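PDB 2YJP: putative ABC transporter, periplasmic binding protein, amino acid from Neisseria gonorrhoeae, which binds L-cysteine as a periplasmic solute receptor and probably delivers it to an ABC transporter for uptake into the cell. Local coordinates for residues A[70-73]-A[77-80]; A[107-112]-A[119-124]; A[196-201]-A[217-222]. The protein carries 1 engineered substitution. All coordinates share one frame; numbering follows the deposited sequence.

Interaction 1: A[70-73]-A[77-80]; sequences YVDA and NQGF
Y70 and Q78 face each other as the antiparallel hydrogen-bonded pair of a short beta hairpin, and their side chains project from the same face of the sheet. Two backbone bonds join them: Y70 N to Q78 O at 3.0 Å, and Q78 N back to Y70 O at 2.9 Å. The same carbonyl, Y70 O, also receives a CA-H...O contact from N77 CA. Above this backbone pair the phenol lies over the neighbouring strand. With CG between the backbone N and the carbonyl carbon (chi1 66°), the ring is brought across to Q78, whose CB sits over one ring face, 3.9 Å from the centroid, in a CH-pi contact displaced toward the rim near CZ. A tyrosine suits this partly exposed place: its ring covers the aliphatic stem of Q78, while its hydroxyl tolerates water.

Beyond CB the glutamine chain bends at chi2 (-64°), which turns its amide to the turn side of the hairpin. There Q78 NE2 gives a hydrogen bond to D72 OD2, 2.9 Å long, meeting that oxygen nearly along its C-O axis. The other carboxylate oxygen, D72 OD1, accepts the backbone N-H groups of N74 and K76, so one aspartate serves both the turn and the strand. On the opposite face of the hairpin V71 CG2 only brushes N77 OD1, and the N77 side chain packs on strand 99-103. G79 follows at the N-cap of helix 80-93; its positive phi (116°) would press a CB against Q78 O, which explains the glycine. With both its oxygens engaged, the D72 carboxylate probably stays ionised and so ties the turn to the Q78 amide.

Interaction 2: A[107-112]-A[119-124]; sequences ANRVEY and DLILAN. With CYS (cysteine), chain D.
R109 buries the most surface here, followed by I121 and A123. Its aliphatic part comes first: CD rests 3.6 Å from A123 CB, a methyl small enough for the arginine chain to pass close over it. A bend at chi3 (-68°) then turns the guanidinium toward the pocket. R109 NH1 donates to A123 O over 2.9 Å, with the acceptor exactly in the guanidinium plane, while NE is held from behind by the carbonyl of A106. These two backbone carbonyls limit the rotation of the group and present its remaining N-H groups to the ligand.

In the periplasmic binding proteins of this family an arginine commonly clamps the carboxylate of a bound amino acid, and R109 does so for cysteine. NH2 reaches the ligand OXT at 3.0 Å along a fairly straight bond (160°); NH1, already committed to A123 O, adds a weak one to the ligand O. R131 also donates to the ligand, and its guanidinium lies close to that of R109, consistent with both serving the carboxylate.

I121 fills the space between strand and helix: its CD1 packs against the start of helix 109-114, 3.6 Å from R109 O, and a branched beta-former suits a buried strand facing a helix. Past it the chain makes an inverse gamma turn centred on A123, bringing N124 O to the pocket, where it accepts the ligand N at 2.6 Å.

Interaction 3: A[196-201]-A[217-222]; sequences ETFDAL and WAWAKE. With ZN (zinc ion), chain J; ZN (zinc ion), chain F.
F198 and W219 meet between helices 194-202 and 213-222, and the tight part of the contact is almost wholly theirs. F198 CD1 stands over the centre of the indole face, 3.3 Å from W219 CE2. The F198 ring and the five-membered ring of W219 meet obliquely, their planes 34° apart. W219 CG lies anti to the backbone N (chi1 -175°), which sends the indole out from its own helix toward helix 194-202, where its length suits a bridge between helices. L201 adds a lighter touch: its CD2 lies 3.8 Å from W219 CH2, at the far end of the six-membered ring. Behind the pair, F198 and L201 both rest on L209 of strand 208-212, and F226 meets the indole.

The solvent side is looser. W219 itself is partly exposed, and the glutamates turn outward to metal and water. E196 binds one zinc ion through OE2 alone, at 1.9 Å, with two waters, one of which also donates to OE1. The exposed E222 grips another zinc ion with both carboxylate oxygens, OE1 at 2.2 Å, beside a water. With no hydrogen bond crossing and no metal ligand taking part in the interface, the segments meet through van der Waals contact of aromatic and aliphatic groups.

How the interactions relate
Interaction 1 is a surface contact, whereas interactions 2 and 3 are formed by largely buried residues. Each joins different elements: a hairpin, a helix with a strand of the parallel sheet, and two helices packed beside the mixed sheet. Interactions 2 and 3 lie on opposite sides of the chain's centre, their centres about 22 Å apart; the centre of interaction 1 is about 17 Å from each. No two of them touch. Their chemistry follows their place. Backbone pairing and a carboxylate–amide bond suit the hairpin at the surface, a charged group fixed by carbonyls suits the cysteine pocket, and apolar packing suits the space between helices. Only interaction 2 touches the bound cysteine; interaction 3 has zinc-binding glutamates at its margins.

Interaction 1: A[70-73]-A[77-80]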
loop_
_atom_site.group_PDB
_atom_site.type_symbol
_atom_site.label_atom_id
_atom_site.label_comp_id
_atom_site.label_asym_id
_atom_site.label_seq_id
_atom_site.Cartn_x
_atom_site.Cartn_y
_atom_site.Cartn_z
ATOM N N TYR A 70 -4.763 -7.998 -2.423
ATOM C CA TYR A 70 -5.666 -8.874 -1.640
ATOM C C TYR A 70 -5.730 -10.238 -2.275
ATOM O O TYR A 70 -5.060 -10.508 -3.260
ATOM C CB TYR A 70 -7.076 -8.239 -1.472
ATOM C CG TYR A 70 -7.860 -8.105 -2.782
ATOM C CD1 TYR A 70 -7.546 -7.074 -3.724
ATOM C CD2 TYR A 70 -8.893 -8.996 -3.089
ATOM C CE1 TYR A 70 -8.266 -6.930 -4.895
ATOM C CE2 TYR A 70 -9.614 -8.888 -4.305
ATOM C CZ TYR A 70 -9.284 -7.864 -5.206
ATOM O OH TYR A 70 -9.969 -7.766 -6.417
ATOM N N VAL A 71 -6.544 -11.096 -1.685
ATOM C CA VAL A 71 -6.728 -12.451 -2.111
ATOM C C VAL A 71 -8.207 -12.643 -2.383
ATOM O O VAL A 71 -9.016 -12.357 -1.515
ATOM C CB VAL A 71 -6.242 -13.422 -1.017
ATOM C CG1 VAL A 71 -6.618 -14.855 -1.360
ATOM C CG2 VAL A 71 -4.692 -13.246 -0.839
ATOM N N ASP A 72 -8.569 -13.132 -3.581
ATOM C CA ASP A 72 -9.982 -13.304 -3.906
ATOM C C ASP A 72 -10.609 -14.585 -3.318
ATOM O O ASP A 72 -9.947 -15.335 -2.606
ATOM C CB ASP A 72 -10.243 -13.129 -5.396
ATOM C CG ASP A 72 -9.612 -14.221 -6.267
ATOM O OD1 ASP A 72 -9.480 -15.386 -5.839
ATOM O OD2 ASP A 72 -9.246 -13.885 -7.409
ATOM N N ALA A 73 -11.883 -14.816 -3.591
ATOM C CA ALA A 73 -12.554 -16.009 -3.118
ATOM C C ALA A 73 -11.948 -17.317 -3.678
ATOM O O ALA A 73 -12.213 -18.373 -3.159
ATOM C CB ALA A 73 -14.055 -15.942 -3.462
ATOM N N ASN A 77 -4.156 -13.988 -5.672
ATOM C CA ASN A 77 -3.755 -12.610 -5.468
ATOM C C ASN A 77 -4.345 -11.695 -6.551
ATOM O O ASN A 77 -4.377 -12.060 -7.736
ATOM C CB ASN A 77 -2.219 -12.506 -5.453
ATOM C CG ASN A 77 -1.570 -13.457 -4.407
ATOM O OD1 ASN A 77 -1.340 -13.132 -3.323
ATOM N ND2 ASN A 77 -1.343 -14.588 -4.750
ATOM N N GLN A 78 -4.821 -10.517 -6.133
ATOM C CA GLN A 78 -5.447 -9.557 -7.039
ATOM C C GLN A 78 -5.137 -8.153 -6.513
ATOM O O GLN A 78 -4.671 -7.992 -5.382
ATOM C CB GLN A 78 -6.977 -9.699 -7.082
ATOM C CG GLN A 78 -7.578 -11.060 -7.523
ATOM C CD GLN A 78 -7.233 -11.431 -8.980
ATOM O OE1 GLN A 78 -6.790 -10.580 -9.764
ATOM N NE2 GLN A 78 -7.425 -12.732 -9.331
ATOM N N GLY A 79 -5.437 -7.143 -7.341
ATOM C CA GLY A 79 -5.316 -5.761 -6.983
ATOM C C GLY A 79 -4.286 -5.024 -7.808
ATOM O O GLY A 79 -3.500 -5.612 -8.559
ATOM N N PHE A 80 -4.268 -3.709 -7.624
ATOM C CA PHE A 80 -3.426 -2.849 -8.408
ATOM C C PHE A 80 -1.929 -3.201 -8.313
ATOM O O PHE A 80 -1.259 -3.283 -9.342
ATOM C CB PHE A 80 -3.722 -1.413 -7.956
ATOM C CG PHE A 80 -2.992 -0.350 -8.704
ATOM C CD1 PHE A 80 -3.171 -0.169 -10.068
ATOM C CD2 PHE A 80 -2.180 0.535 -8.008
ATOM C CE1 PHE A 80 -2.512 0.897 -10.751
ATOM C CE2 PHE A 80 -1.485 1.593 -8.661
ATOM C CZ PHE A 80 -1.644 1.771 -10.056
#

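Interaction 2: A[107-112]-A[119-124]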
loop_
_atom_site.group_PDB
_atom_site.type_symbol
_atom_site.label_atom_id
_atom_site.label_comp_id
_atom_site.label_asym_id
_atom_site.label_seq_id
_atom_site.Cartn_x
_atom_site.Cartn_y
_atom_site.Cartn_z
ATOM N N ALA A 107 4.190 -3.809 8.876
ATOM C CA ALA A 107 5.393 -3.739 9.698
ATOM C C ALA A 107 6.558 -4.642 9.243
ATOM O O ALA A 107 7.648 -4.482 9.735
ATOM C CB ALA A 107 5.068 -4.022 11.190
ATOM N N ASN A 108 6.331 -5.566 8.315
ATOM C CA ASN A 108 7.373 -6.555 7.963
ATOM C C ASN A 108 8.037 -6.245 6.643
ATOM O O ASN A 108 8.992 -6.947 6.243
ATOM C CB ASN A 108 6.781 -7.976 7.840
ATOM C CG ASN A 108 6.530 -8.618 9.195
ATOM O OD1 ASN A 108 7.025 -8.145 10.200
ATOM N ND2 ASN A 108 5.731 -9.663 9.220
ATOM N N ARG A 109 7.523 -5.217 5.959
ATOM C CA ARG A 109 7.976 -4.926 4.602
ATOM C C ARG A 109 9.481 -4.702 4.514
ATOM O O ARG A 109 10.104 -5.290 3.663
ATOM C CB ARG A 109 7.229 -3.764 3.975
ATOM C CG ARG A 109 5.768 -4.113 3.651
ATOM C CD ARG A 109 5.034 -2.872 3.156
ATOM N NE ARG A 109 4.893 -1.915 4.247
ATOM C CZ ARG A 109 4.081 -0.879 4.191
ATOM N NH1 ARG A 109 3.387 -0.697 3.094
ATOM N NH2 ARG A 109 3.972 -0.054 5.214
ATOM N N VAL A 110 10.034 -3.876 5.405
ATOM C CA VAL A 110 11.436 -3.590 5.442
ATOM C C VAL A 110 12.233 -4.875 5.761
ATOM O O VAL A 110 13.123 -5.233 4.996
ATOM C CB VAL A 110 11.767 -2.457 6.476
ATOM C CG1 VAL A 110 13.288 -2.391 6.764
ATOM C CG2 VAL A 110 11.238 -1.107 5.983
ATOM N N GLU A 111 11.899 -5.555 6.860
ATOM C CA GLU A 111 12.562 -6.799 7.231
ATOM C C GLU A 111 12.596 -7.899 6.127
ATOM O O GLU A 111 13.555 -8.614 5.992
ATOM C CB GLU A 111 11.939 -7.360 8.537
ATOM C CG GLU A 111 12.533 -8.717 8.974
ATOM C CD GLU A 111 14.070 -8.676 9.166
ATOM O OE1 GLU A 111 14.615 -7.734 9.767
ATOM O OE2 GLU A 111 14.780 -9.592 8.726
ATOM N N TYR A 112 11.537 -8.001 5.343
ATOM C CA TYR A 112 11.384 -9.110 4.406
ATOM C C TYR A 112 12.262 -8.872 3.211
ATOM O O TYR A 112 12.839 -9.803 2.656
ATOM C CB TYR A 112 9.923 -9.215 3.938
ATOM C CG TYR A 112 8.999 -10.083 4.801
ATOM C CD1 TYR A 112 9.165 -10.256 6.110
ATOM C CD2 TYR A 112 7.973 -10.723 4.275
ATOM C CE1 TYR A 112 8.297 -11.052 6.859
ATOM C CE2 TYR A 112 7.100 -11.475 5.025
ATOM C CZ TYR A 112 7.255 -11.652 6.298
ATOM O OH TYR A 112 6.347 -12.449 6.976
ATOM N N ASP A 119 12.338 -10.527 -3.026
ATOM C CA ASP A 119 13.241 -9.831 -3.939
ATOM C C ASP A 119 12.834 -8.361 -4.117
ATOM O O ASP A 119 13.658 -7.497 -4.412
ATOM C CB ASP A 119 13.230 -10.526 -5.285
ATOM C CG ASP A 119 13.670 -11.985 -5.200
ATOM O OD1 ASP A 119 14.705 -12.270 -4.570
ATOM O OD2 ASP A 119 12.986 -12.845 -5.785
ATOM N N LEU A 120 11.558 -8.092 -3.870
ATOM C CA LEU A 120 10.938 -6.867 -4.227
ATOM C C LEU A 120 9.696 -6.699 -3.352
ATOM O O LEU A 120 9.001 -7.675 -3.048
ATOM C CB LEU A 120 10.550 -6.916 -5.703
ATOM C CG LEU A 120 9.763 -5.742 -6.242
ATOM C CD1 LEU A 120 10.590 -4.571 -6.430
ATOM C CD2 LEU A 120 9.348 -6.018 -7.616
ATOM N N ILE A 121 9.442 -5.459 -2.938
ATOM C CA ILE A 121 8.227 -5.146 -2.177
ATOM C C ILE A 121 7.326 -4.373 -3.080
ATOM O O ILE A 121 7.746 -3.332 -3.616
ATOM C CB ILE A 121 8.493 -4.293 -0.924
ATOM C CG1 ILE A 121 9.237 -5.135 0.107
ATOM C CG2 ILE A 121 7.165 -3.645 -0.408
ATOM C CD1 ILE A 121 8.381 -6.311 0.697
ATOM N N LEU A 122 6.104 -4.895 -3.257
ATOM C CA LEU A 122 5.034 -4.146 -3.913
ATOM C C LEU A 122 3.833 -4.173 -2.961
ATOM O O LEU A 122 2.679 -4.264 -3.410
ATOM C CB LEU A 122 4.712 -4.779 -5.266
ATOM C CG LEU A 122 5.616 -4.243 -6.408
ATOM C CD1 LEU A 122 5.458 -4.958 -7.695
ATOM C CD2 LEU A 122 5.402 -2.693 -6.651
ATOM N N ALA A 123 4.079 -4.126 -1.655
ATOM C CA ALA A 123 2.994 -4.029 -0.697
ATOM C C ALA A 123 2.664 -2.549 -0.472
ATOM O O ALA A 123 3.027 -1.961 0.549
ATOM C CB ALA A 123 3.332 -4.734 0.626
ATOM N N ASN A 124 1.960 -1.976 -1.458
ATOM C CA ASN A 124 1.510 -0.570 -1.469
ATOM C C ASN A 124 2.309 0.382 -0.551
ATOM O O ASN A 124 1.744 1.005 0.370
ATOM C CB ASN A 124 -0.020 -0.525 -1.175
ATOM C CG ASN A 124 -0.714 0.625 -1.876
ATOM O OD1 ASN A 124 -1.402 1.447 -1.242
ATOM N ND2 ASN A 124 -0.545 0.694 -3.214
HETATM N N CYS D . 1.069 3.012 1.928
HETATM C CA CYS D . 1.119 3.155 3.401
HETATM C C CYS D . 2.480 2.691 3.923
HETATM O O CYS D . 3.369 2.326 3.095
HETATM C CB CYS D . 0.035 2.334 4.087
HETATM S SG CYS D . 0.057 0.577 3.693
HETATM O OXT CYS D . 2.681 2.702 5.140
#

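Interaction 3: A[196-201]-A[217-222]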
loop_
_atom_site.group_PDB
_atom_site.type_symbol
_atom_site.label_atom_id
_atom_site.label_comp_id
_atom_site.label_asym_id
_atom_site.label_seq_id
_atom_site.Cartn_x
_atom_site.Cartn_y
_atom_site.Cartn_z
ATOM N N GLU A 196 -7.967 -7.014 11.020
ATOM C CA GLU A 196 -8.107 -6.763 12.465
ATOM C C GLU A 196 -8.416 -5.305 12.749
ATOM O O GLU A 196 -9.312 -5.007 13.566
ATOM C CB GLU A 196 -6.855 -7.102 13.266
ATOM C CG GLU A 196 -6.473 -8.540 13.379
ATOM C CD GLU A 196 -5.056 -8.661 14.018
ATOM O OE1 GLU A 196 -4.073 -7.930 13.582
ATOM O OE2 GLU A 196 -4.924 -9.499 14.962
ATOM N N THR A 197 -7.687 -4.408 12.093
ATOM C CA THR A 197 -7.814 -2.979 12.387
ATOM C C THR A 197 -9.233 -2.446 12.062
ATOM O O THR A 197 -9.870 -1.763 12.871
ATOM C CB THR A 197 -6.752 -2.175 11.629
ATOM O OG1 THR A 197 -5.462 -2.743 11.897
ATOM C CG2 THR A 197 -6.760 -0.703 12.091
ATOM N N PHE A 198 -9.741 -2.807 10.906
ATOM C CA PHE A 198 -11.055 -2.370 10.537
ATOM C C PHE A 198 -12.144 -3.112 11.364
ATOM O O PHE A 198 -13.133 -2.500 11.723
ATOM C CB PHE A 198 -11.278 -2.528 9.055
ATOM C CG PHE A 198 -10.554 -1.544 8.242
ATOM C CD1 PHE A 198 -11.107 -0.269 7.981
ATOM C CD2 PHE A 198 -9.294 -1.850 7.708
ATOM C CE1 PHE A 198 -10.438 0.657 7.217
ATOM C CE2 PHE A 198 -8.619 -0.901 6.910
ATOM C CZ PHE A 198 -9.199 0.337 6.641
ATOM N N ASP A 199 -11.944 -4.404 11.656
ATOM C CA ASP A 199 -12.817 -5.107 12.581
ATOM C C ASP A 199 -12.832 -4.388 13.937
ATOM O O ASP A 199 -13.868 -4.286 14.556
ATOM C CB ASP A 199 -12.446 -6.597 12.812
ATOM C CG ASP A 199 -12.797 -7.520 11.619
ATOM O OD1 ASP A 199 -13.656 -7.153 10.758
ATOM O OD2 ASP A 199 -12.216 -8.653 11.540
ATOM N N ALA A 200 -11.701 -3.907 14.423
ATOM C CA ALA A 200 -11.762 -3.268 15.727
ATOM C C ALA A 200 -12.582 -1.985 15.653
ATOM O O ALA A 200 -13.144 -1.536 16.657
ATOM C CB ALA A 200 -10.380 -2.986 16.252
ATOM N N LEU A 201 -12.671 -1.404 14.459
ATOM C CA LEU A 201 -13.397 -0.146 14.314
ATOM C C LEU A 201 -14.882 -0.453 14.302
ATOM O O LEU A 201 -15.679 0.170 15.061
ATOM C CB LEU A 201 -12.920 0.645 13.084
ATOM C CG LEU A 201 -13.760 1.907 12.803
ATOM C CD1 LEU A 201 -13.422 3.018 13.785
ATOM C CD2 LEU A 201 -13.600 2.334 11.361
ATOM N N TRP A 217 -11.511 5.426 1.439
ATOM C CA TRP A 217 -12.618 5.608 0.514
ATOM C C TRP A 217 -13.154 4.234 0.021
ATOM O O TRP A 217 -14.360 4.059 -0.101
ATOM C CB TRP A 217 -12.243 6.489 -0.677
ATOM C CG TRP A 217 -11.811 7.930 -0.287
ATOM C CD1 TRP A 217 -12.352 8.732 0.706
ATOM C CD2 TRP A 217 -10.821 8.744 -0.949
ATOM N NE1 TRP A 217 -11.735 9.964 0.718
ATOM C CE2 TRP A 217 -10.780 10.000 -0.263
ATOM C CE3 TRP A 217 -9.944 8.523 -2.003
ATOM C CZ2 TRP A 217 -9.891 11.052 -0.638
ATOM C CZ3 TRP A 217 -9.049 9.577 -2.375
ATOM C CH2 TRP A 217 -9.036 10.818 -1.688
ATOM N N ALA A 218 -12.256 3.288 -0.227
ATOM C CA ALA A 218 -12.662 1.991 -0.831
ATOM C C ALA A 218 -13.387 1.148 0.211
ATOM O O ALA A 218 -14.395 0.460 -0.088
ATOM C CB ALA A 218 -11.439 1.226 -1.362
ATOM N N TRP A 219 -12.872 1.218 1.442
ATOM C CA TRP A 219 -13.494 0.523 2.536
ATOM C C TRP A 219 -14.885 1.123 2.876
ATOM O O TRP A 219 -15.836 0.383 3.072
ATOM C CB TRP A 219 -12.566 0.515 3.744
ATOM C CG TRP A 219 -13.119 -0.289 4.874
ATOM C CD1 TRP A 219 -13.061 -1.637 5.014
ATOM C CD2 TRP A 219 -13.847 0.207 5.998
ATOM N NE1 TRP A 219 -13.680 -2.021 6.198
ATOM C CE2 TRP A 219 -14.171 -0.900 6.815
ATOM C CE3 TRP A 219 -14.204 1.490 6.431
ATOM C CZ2 TRP A 219 -14.903 -0.768 8.030
ATOM C CZ3 TRP A 219 -14.877 1.625 7.670
ATOM C CH2 TRP A 219 -15.241 0.493 8.429
ATOM N N ALA A 220 -15.000 2.448 2.962
ATOM C CA ALA A 220 -16.250 3.112 3.379
ATOM C C ALA A 220 -17.387 2.890 2.378
ATOM O O ALA A 220 -18.586 2.825 2.737
ATOM C CB ALA A 220 -15.995 4.662 3.594
ATOM N N LYS A 221 -16.998 2.709 1.115
ATOM C CA LYS A 221 -17.913 2.373 0.052
ATOM C C LYS A 221 -18.718 1.080 0.398
ATOM O O LYS A 221 -19.915 0.979 0.078
ATOM C CB LYS A 221 -17.117 2.209 -1.272
ATOM C CG LYS A 221 -18.056 2.112 -2.510
ATOM C CD LYS A 221 -17.362 1.639 -3.779
ATOM C CE LYS A 221 -18.341 1.626 -4.936
ATOM N NZ LYS A 221 -17.690 1.299 -6.271
ATOM N N GLU A 222 -18.046 0.089 0.991
ATOM C CA GLU A 222 -18.700 -1.145 1.337
ATOM C C GLU A 222 -19.145 -1.133 2.791
ATOM O O GLU A 222 -19.755 -2.073 3.216
ATOM C CB GLU A 222 -17.786 -2.396 1.065
ATOM C CG GLU A 222 -17.276 -2.501 -0.385
ATOM C CD GLU A 222 -18.372 -2.616 -1.447
ATOM O OE1 GLU A 222 -19.538 -2.974 -1.207
ATOM O OE2 GLU A 222 -18.053 -2.342 -2.592
HETATM ZN ZN ZN J . -3.327 -9.690 16.048
HETATM ZN ZN ZN F . -20.181 -2.986 -3.355
HETATM O O HOH W 1 -2.093 -7.598 16.130
HETATM O O HOH W 2 -19.353 -2.237 -5.196
HETATM O O HOH W 3 -4.445 -10.165 18.195
#